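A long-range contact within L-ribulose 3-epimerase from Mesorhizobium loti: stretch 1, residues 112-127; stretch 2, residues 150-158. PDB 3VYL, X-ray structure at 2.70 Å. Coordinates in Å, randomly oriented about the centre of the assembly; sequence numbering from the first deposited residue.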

ATOM      1  N   GLY A 112      11.285 -11.355  26.905  1.00 28.36           N
ATOM      2  CA  GLY A 112      12.459 -10.499  26.969  1.00 29.51           C
ATOM      3  C   GLY A 112      13.501 -10.868  25.941  1.00 31.33           C
ATOM      4  O   GLY A 112      13.356 -11.871  25.241  1.00 31.49           O
ATOM      5  N   LEU A 113      14.546 -10.043  25.843  1.00 32.68           N
ATOM      6  CA  LEU A 113      15.672 -10.334  24.972  1.00 32.70           C
ATOM      7  C   LEU A 113      16.515 -11.430  25.599  1.00 33.17           C
ATOM      8  O   LEU A 113      16.981 -11.293  26.730  1.00 34.12           O
ATOM      9  CB  LEU A 113      16.514  -9.083  24.697  1.00 32.15           C
ATOM     10  CG  LEU A 113      17.764  -9.274  23.816  1.00 32.23           C
ATOM     11  CD1 LEU A 113      17.464  -9.959  22.489  1.00 31.76           C
ATOM     12  CD2 LEU A 113      18.439  -7.939  23.557  1.00 32.31           C
ATOM     13  N   GLN A 114      16.696 -12.514  24.858  1.00 34.11           N
ATOM     14  CA  GLN A 114      17.437 -13.671  25.349  1.00 36.60           C
ATOM     15  C   GLN A 114      18.900 -13.586  24.986  1.00 38.59           C
ATOM     16  O   GLN A 114      19.252 -13.059  23.935  1.00 41.71           O
ATOM     17  CB  GLN A 114      16.845 -14.975  24.802  1.00 34.44           C
ATOM     18  CG  GLN A 114      15.388 -15.205  25.166  1.00 32.75           C
ATOM     19  CD  GLN A 114      15.087 -14.967  26.628  1.00 32.58           C
ATOM     20  OE1 GLN A 114      14.063 -14.378  26.962  1.00 33.80           O
ATOM     21  NE2 GLN A 114      15.971 -15.426  27.512  1.00 32.22           N
ATOM     22  N   VAL A 115      19.756 -14.114  25.853  1.00 40.05           N
ATOM     23  CA  VAL A 115      21.196 -14.077  25.600  1.00 41.34           C
ATOM     24  C   VAL A 115      21.712 -15.319  24.884  1.00 43.38           C
ATOM     25  O   VAL A 115      22.818 -15.318  24.348  1.00 45.09           O
ATOM     26  CB  VAL A 115      22.010 -13.768  26.873  1.00 40.96           C
ATOM     27  CG1 VAL A 115      22.140 -12.261  27.027  1.00 41.39           C
ATOM     28  CG2 VAL A 115      21.370 -14.394  28.110  1.00 38.04           C
ATOM     29  N   GLU A 116      20.899 -16.370  24.863  1.00 44.94           N
ATOM     30  CA  GLU A 116      21.219 -17.559  24.080  1.00 45.90           C
ATOM     31  C   GLU A 116      20.310 -17.672  22.857  1.00 42.99           C
ATOM     32  O   GLU A 116      19.123 -17.352  22.941  1.00 41.46           O
ATOM     33  CB  GLU A 116      21.110 -18.832  24.942  1.00 48.79           C
ATOM     34  CG  GLU A 116      22.081 -18.937  26.126  1.00 51.01           C
ATOM     35  CD  GLU A 116      23.556 -18.814  25.745  1.00 53.98           C
ATOM     36  OE1 GLU A 116      23.902 -18.982  24.555  1.00 55.76           O
ATOM     37  OE2 GLU A 116      24.388 -18.540  26.644  1.00 54.50           O
ATOM     38  N   ALA A 117      20.871 -18.118  21.726  1.00 41.28           N
ATOM     39  CA  ALA A 117      20.076 -18.544  20.552  1.00 38.76           C
ATOM     40  C   ALA A 117      19.163 -19.720  20.929  1.00 38.84           C
ATOM     41  O   ALA A 117      19.457 -20.453  21.876  1.00 40.13           O
ATOM     42  CB  ALA A 117      20.982 -18.927  19.392  1.00 34.77           C
ATOM     43  N   PRO A 118      18.050 -19.909  20.201  1.00 38.57           N
ATOM     44  CA  PRO A 118      17.161 -21.004  20.582  1.00 38.19           C
ATOM     45  C   PRO A 118      17.737 -22.375  20.229  1.00 37.81           C
ATOM     46  O   PRO A 118      18.574 -22.476  19.330  1.00 36.34           O
ATOM     47  CB  PRO A 118      15.907 -20.730  19.762  1.00 36.56           C
ATOM     48  CG  PRO A 118      16.419 -20.074  18.531  1.00 37.48           C
ATOM     49  CD  PRO A 118      17.600 -19.245  18.963  1.00 37.99           C
ATOM     50  N   THR A 119      17.286 -23.404  20.947  1.00 39.44           N
ATOM     51  CA  THR A 119      17.698 -24.801  20.732  1.00 39.88           C
ATOM     52  C   THR A 119      16.457 -25.693  20.551  1.00 41.35           C
ATOM     53  O   THR A 119      15.338 -25.292  20.895  1.00 40.37           O
ATOM     54  CB  THR A 119      18.539 -25.341  21.922  1.00 40.55           C
ATOM     55  OG1 THR A 119      17.733 -25.403  23.114  1.00 41.05           O
ATOM     56  CG2 THR A 119      19.771 -24.474  22.191  1.00 37.15           C
ATOM     57  N   ARG A 120      16.652 -26.903  20.033  1.00 43.05           N
ATOM     58  CA  ARG A 120      15.538 -27.837  19.855  1.00 44.02           C
ATOM     59  C   ARG A 120      15.019 -28.380  21.186  1.00 43.73           C
ATOM     60  O   ARG A 120      13.812 -28.579  21.364  1.00 42.46           O
ATOM     61  CB  ARG A 120      15.925 -28.982  18.918  1.00 48.68           C
ATOM     62  CG  ARG A 120      14.807 -29.998  18.714  1.00 52.96           C
ATOM     63  CD  ARG A 120      14.929 -30.694  17.371  1.00 59.86           C
ATOM     64  NE  ARG A 120      14.228 -29.975  16.305  1.00 59.63           N
ATOM     65  CZ  ARG A 120      14.634 -29.948  15.042  1.00 62.62           C
ATOM     66  NH1 ARG A 120      13.942 -29.273  14.130  1.00 63.76           N
ATOM     67  NH2 ARG A 120      15.752 -30.579  14.693  1.00 64.72           N
ATOM     68  N   ASP A 121      15.933 -28.619  22.122  1.00 44.07           N
ATOM     69  CA  ASP A 121      15.547 -29.083  23.449  1.00 42.15           C
ATOM     70  C   ASP A 121      14.682 -28.052  24.154  1.00 41.44           C
ATOM     71  O   ASP A 121      13.726 -28.415  24.847  1.00 42.26           O
ATOM     72  CB  ASP A 121      16.771 -29.427  24.296  1.00 42.52           C
ATOM     73  CG  ASP A 121      17.586 -30.561  23.708  1.00 43.60           C
ATOM     74  OD1 ASP A 121      17.039 -31.344  22.885  1.00 39.25           O
ATOM     75  OD2 ASP A 121      18.780 -30.662  24.086  1.00 44.49           O
ATOM     76  N   GLN A 122      15.013 -26.773  23.970  1.00 39.63           N
ATOM     77  CA  GLN A 122      14.184 -25.680  24.491  1.00 38.60           C
ATOM     78  C   GLN A 122      12.780 -25.793  23.901  1.00 38.83           C
ATOM     79  O   GLN A 122      11.787 -25.761  24.633  1.00 38.12           O
ATOM     80  CB  GLN A 122      14.806 -24.323  24.145  1.00 36.95           C
ATOM     81  CG  GLN A 122      14.063 -23.103  24.681  1.00 33.20           C
ATOM     82  CD  GLN A 122      14.397 -21.839  23.912  1.00 31.53           C
ATOM     83  OE1 GLN A 122      15.220 -21.858  22.997  1.00 30.76           O
ATOM     84  NE2 GLN A 122      13.745 -20.740  24.265  1.00 30.16           N
ATOM     85  N   TRP A 123      12.724 -25.946  22.577  1.00 39.65           N
ATOM     86  CA  TRP A 123      11.478 -26.167  21.840  1.00 41.85           C
ATOM     87  C   TRP A 123      10.666 -27.300  22.423  1.00 41.36           C
ATOM     88  O   TRP A 123       9.521 -27.098  22.843  1.00 38.47           O
ATOM     89  CB  TRP A 123      11.793 -26.433  20.365  1.00 44.34           C
ATOM     90  CG  TRP A 123      10.590 -26.490  19.456  1.00 45.30           C
ATOM     91  CD1 TRP A 123       9.708 -27.550  19.279  1.00 46.14           C
ATOM     92  CD2 TRP A 123      10.111 -25.441  18.545  1.00 45.99           C
ATOM     93  NE1 TRP A 123       8.743 -27.237  18.359  1.00 46.83           N
ATOM     94  CE2 TRP A 123       8.924 -25.986  17.882  1.00 47.07           C
ATOM     95  CE3 TRP A 123      10.527 -24.150  18.231  1.00 46.54           C
ATOM     96  CZ2 TRP A 123       8.209 -25.258  16.940  1.00 47.29           C
ATOM     97  CZ3 TRP A 123       9.794 -23.424  17.284  1.00 45.21           C
ATOM     98  CH2 TRP A 123       8.661 -23.966  16.659  1.00 46.67           C
ATOM     99  N   ASN A 124      11.263 -28.496  22.469  1.00 41.43           N
ATOM    100  CA  ASN A 124      10.574 -29.699  22.955  1.00 39.71           C
ATOM    101  C   ASN A 124      10.081 -29.584  24.413  1.00 39.83           C
ATOM    102  O   ASN A 124       8.952 -29.987  24.719  1.00 39.84           O
ATOM    103  CB  ASN A 124      11.431 -30.963  22.741  1.00 38.11           C
ATOM    104  CG  ASN A 124      11.805 -31.200  21.269  1.00 37.09           C
ATOM    105  OD1 ASN A 124      11.038 -30.896  20.340  1.00 35.31           O
ATOM    106  ND2 ASN A 124      12.996 -31.751  21.057  1.00 34.37           N
ATOM    107  N   ARG A 125      10.912 -29.017  25.292  1.00 38.44           N
ATOM    108  CA  ARG A 125      10.539 -28.804  26.698  1.00 38.38           C
ATOM    109  C   ARG A 125       9.260 -27.983  26.819  1.00 38.40           C
ATOM    110  O   ARG A 125       8.304 -28.393  27.491  1.00 36.94           O
ATOM    111  CB  ARG A 125      11.662 -28.106  27.480  1.00 39.09           C
ATOM    112  CG  ARG A 125      12.862 -28.972  27.824  1.00 40.78           C
ATOM    113  CD  ARG A 125      13.747 -28.308  28.878  1.00 41.59           C
ATOM    114  NE  ARG A 125      14.592 -27.238  28.336  1.00 41.25           N
ATOM    115  CZ  ARG A 125      15.789 -27.414  27.779  1.00 38.62           C
ATOM    116  NH1 ARG A 125      16.309 -28.619  27.662  1.00 37.67           N
ATOM    117  NH2 ARG A 125      16.464 -26.373  27.320  1.00 38.57           N
ATOM    118  N   SER A 126       9.257 -26.827  26.158  1.00 39.57           N
ATOM    119  CA  SER A 126       8.118 -25.912  26.170  1.00 40.89           C
ATOM    120  C   SER A 126       6.851 -26.585  25.634  1.00 40.28           C
ATOM    121  O   SER A 126       5.775 -26.484  26.236  1.00 39.34           O
ATOM    122  CB  SER A 126       8.440 -24.647  25.364  1.00 40.04           C
ATOM    123  OG  SER A 126       7.463 -23.644  25.595  1.00 40.35           O
ATOM    124  N   ALA A 127       7.001 -27.274  24.505  1.00 40.51           N
ATOM    125  CA  ALA A 127       5.926 -28.060  23.916  1.00 40.69           C
ATOM    126  C   ALA A 127       5.404 -29.096  24.918  1.00 40.85           C
ATOM    127  O   ALA A 127       4.207 -29.113  25.243  1.00 40.31           O
ATOM    128  CB  ALA A 127       6.400 -28.726  22.632  1.00 39.37           C
ATOM    129  N   ASN A 150       8.080 -10.548  18.497  1.00 22.68           N
ATOM    130  CA  ASN A 150       9.277 -10.210  17.747  1.00 21.87           C
ATOM    131  C   ASN A 150      10.545 -10.718  18.424  1.00 21.44           C
ATOM    132  O   ASN A 150      10.556 -10.992  19.625  1.00 20.98           O
ATOM    133  CB  ASN A 150       9.333  -8.699  17.491  1.00 21.86           C
ATOM    134  CG  ASN A 150       9.700  -7.908  18.728  1.00 21.66           C
ATOM    135  OD1 ASN A 150      10.855  -7.921  19.164  1.00 20.76           O
ATOM    136  ND2 ASN A 150       8.723  -7.204  19.292  1.00 20.66           N
ATOM    137  N   ARG A 151      11.609 -10.832  17.635  1.00 21.52           N
ATOM    138  CA  ARG A 151      12.898 -11.363  18.076  1.00 20.96           C
ATOM    139  C   ARG A 151      13.405 -10.830  19.416  1.00 21.51           C
ATOM    140  O   ARG A 151      14.053 -11.564  20.152  1.00 21.50           O
ATOM    141  CB  ARG A 151      13.945 -11.102  17.010  1.00 20.51           C
ATOM    142  CG  ARG A 151      14.074  -9.646  16.614  1.00 20.35           C
ATOM    143  CD  ARG A 151      14.736  -9.526  15.265  1.00 20.35           C
ATOM    144  NE  ARG A 151      13.937 -10.143  14.204  1.00 19.95           N
ATOM    145  CZ  ARG A 151      14.308 -10.185  12.929  1.00 19.84           C
ATOM    146  NH1 ARG A 151      15.474  -9.651  12.551  1.00 19.74           N
ATOM    147  NH2 ARG A 151      13.518 -10.758  12.033  1.00 19.01           N
ATOM    148  N   PHE A 152      13.117  -9.560  19.707  1.00 22.05           N
ATOM    149  CA  PHE A 152      13.586  -8.894  20.926  1.00 22.74           C
ATOM    150  C   PHE A 152      12.767  -9.209  22.178  1.00 24.80           C
ATOM    151  O   PHE A 152      13.182  -8.858  23.283  1.00 26.19           O
ATOM    152  CB  PHE A 152      13.646  -7.371  20.734  1.00 21.76           C
ATOM    153  CG  PHE A 152      14.469  -6.935  19.543  1.00 20.78           C
ATOM    154  CD1 PHE A 152      15.864  -6.918  19.606  1.00 20.12           C
ATOM    155  CD2 PHE A 152      13.848  -6.527  18.375  1.00 20.24           C
ATOM    156  CE1 PHE A 152      16.621  -6.516  18.524  1.00 20.27           C
ATOM    157  CE2 PHE A 152      14.601  -6.126  17.279  1.00 21.02           C
ATOM    158  CZ  PHE A 152      15.990  -6.124  17.348  1.00 20.84           C
ATOM    159  N   GLU A 153      11.644  -9.876  22.027  1.00 26.24           N
ATOM    160  CA  GLU A 153      10.842 -10.235  23.158  1.00 26.40           C
ATOM    161  C   GLU A 153      10.768 -11.732  23.504  1.00 27.88           C
ATOM    162  O   GLU A 153      10.408 -12.092  24.583  1.00 28.04           O
ATOM    163  CB  GLU A 153       9.492  -9.593  23.012  1.00 26.17           C
ATOM    164  CG  GLU A 153       9.584  -8.104  22.781  1.00 27.17           C
ATOM    165  CD  GLU A 153       8.335  -7.379  23.126  1.00 27.60           C
ATOM    166  OE1 GLU A 153       7.608  -7.867  23.938  1.00 26.71           O
ATOM    167  OE2 GLU A 153       8.046  -6.334  22.589  1.00 28.87           O
ATOM    168  N   SER A 154      11.116 -12.585  22.570  1.00 27.58           N
ATOM    169  CA  SER A 154      11.297 -13.976  22.826  1.00 28.18           C
ATOM    170  C   SER A 154      12.221 -14.502  21.778  1.00 29.41           C
ATOM    171  O   SER A 154      12.357 -13.918  20.750  1.00 30.01           O
ATOM    172  CB  SER A 154       9.991 -14.724  22.725  1.00 28.03           C
ATOM    173  OG  SER A 154      10.162 -16.080  23.019  1.00 29.21           O
ATOM    174  N   ASN A 155      12.857 -15.622  22.029  1.00 29.52           N
ATOM    175  CA  ASN A 155      13.675 -16.191  21.007  1.00 29.69           C
ATOM    176  C   ASN A 155      13.110 -17.412  20.377  1.00 30.01           C
ATOM    177  O   ASN A 155      13.744 -18.039  19.598  1.00 31.60           O
ATOM    178  CB  ASN A 155      15.089 -16.420  21.492  1.00 29.80           C
ATOM    179  CG  ASN A 155      15.187 -17.490  22.509  1.00 29.79           C
ATOM    180  OD1 ASN A 155      14.230 -17.888  23.078  1.00 29.33           O
ATOM    181  ND2 ASN A 155      16.357 -17.939  22.744  1.00 30.39           N
ATOM    182  N   LEU A 156      11.891 -17.751  20.713  1.00 29.47           N
ATOM    183  CA  LEU A 156      11.353 -18.985  20.242  1.00 30.35           C
ATOM    184  C   LEU A 156      10.305 -18.856  19.177  1.00 29.27           C
ATOM    185  O   LEU A 156      10.519 -19.246  18.083  1.00 28.38           O
ATOM    186  CB  LEU A 156      10.793 -19.777  21.415  1.00 31.33           C
ATOM    187  CG  LEU A 156      10.629 -21.283  21.368  1.00 31.37           C
ATOM    188  CD1 LEU A 156      11.932 -21.959  21.107  1.00 29.80           C
ATOM    189  CD2 LEU A 156      10.090 -21.740  22.689  1.00 32.55           C
ATOM    190  N   LEU A 157       9.162 -18.315  19.511  1.00 28.50           N
ATOM    191  CA  LEU A 157       8.115 -18.189  18.532  1.00 27.99           C
ATOM    192  C   LEU A 157       7.922 -16.791  18.059  1.00 27.65           C
ATOM    193  O   LEU A 157       7.265 -16.021  18.690  1.00 26.58           O
ATOM    194  CB  LEU A 157       6.813 -18.684  19.112  1.00 26.84           C
ATOM    195  CG  LEU A 157       6.775 -19.981  19.869  1.00 26.03           C
ATOM    196  CD1 LEU A 157       5.394 -20.194  20.366  1.00 25.46           C
ATOM    197  CD2 LEU A 157       7.162 -21.135  19.010  1.00 25.14           C
ATOM    198  N   ASN A 158       8.460 -16.513  16.893  1.00 28.36           N
ATOM    199  CA  ASN A 158       8.452 -15.187  16.332  1.00 28.66           C
ATOM    200  C   ASN A 158       7.613 -15.159  15.110  1.00 29.37           C
ATOM    201  O   ASN A 158       7.341 -14.148  14.595  1.00 29.96           O
ATOM    202  CB  ASN A 158       9.869 -14.715  15.971  1.00 27.70           C
ATOM    203  CG  ASN A 158      10.808 -14.700  17.139  1.00 27.66           C
ATOM    204  OD1 ASN A 158      10.476 -14.263  18.206  1.00 27.49           O
ATOM    205  ND2 ASN A 158      11.973 -15.188  16.932  1.00 26.50           N
TER
HETATM  206  O   HOH W   1      14.400 -12.425  22.694  1.00 30.83           O

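Three direct hydrogen bonds cross this contact, and they differ in quality. The strongest by geometry joins two backbones: G112 N lies 2.6 Å from E153 O with an N-H...O angle of 168°, short and nearly linear. It fixes the start of the first stretch against the second where the two backbones run closest, the CA atoms of G112 and E153 being 4.1 Å apart. Proximity alone does not make a bond here. L113 N stands 3.1 Å from F152 O, yet the angle is poor, and G112 O and E153 O, 3.0 Å apart, are both acceptors. The backbone of G112 has phi/psi of 149/173, at which a CB would be jammed against the preceding carbonyl oxygen; this conformation by itself calls for glycine.

The other two direct bonds both involve the side-chain amide of N155, whose CA-to-CB bond points toward the first stretch. Its OD1 accepts from Q122 NE2 at 3.1 Å and 170°, a well-aligned bond. Its ND2 donates to E116 O at 2.8 Å, but the angle of 127° makes this bond weak despite the short distance. One amide thus ties a loop carbonyl to a helical side chain, using both its donor and its acceptor.

Q122 is itself held in place by reciprocal bonds at the helix start. T119 occupies the N-cap position, and its OG1 accepts from Q122 N at 3.2 Å and 153°, satisfying an amide that has no helical carbonyl partner. In return, T119 N donates to Q122 OE1 at 3.3 Å and 155°. With OE1 engaged by T119, NE2 of the same amide remains available to N155, so the capping arrangement and the long-range bond share one side chain.

A water supplies a further polar link. Water 1 donates to G112 O at 2.8 Å and to R151 O at 2.7 Å, and accepts from Q114 N at 3.2 Å. It therefore bridges two backbone positions of the first stretch to a carbonyl of the second.

Apolar packing centres on L156. Its CA-to-CB bond points sideways, but the end of the side chain comes nearer to the first stretch: CD1 approaches W123 CE3 at 3.9 Å and P118 CB at 4.4 Å. The leucine thus meets residues from both the loop and the helix. L156 CD1 also packs against the amide carbon Q122 CD at 3.7 Å, and L156 CD2 lies 4.3 Å from S126 CB, van der Waals contacts with polar side chains. L157 adds a second contact to the indole, its CD2 lying 3.9 Å from W123 CZ3; both leucines meet the ring obliquely. Near the glycine, L113 CD1 and F152 CD1 make a looser contact at 4.5 Å.

N155 is also closely packed. Q114 CG lies 3.5 Å from N155 CG in its side-chain amide; P118 CB lies 3.5 Å from the backbone N155 O and 4.1 Å from the side-chain N155 ND2. N155 and L156 give up 108 and 105 Å² to the other stretch, the two largest shares of the 632 Å² buried in total.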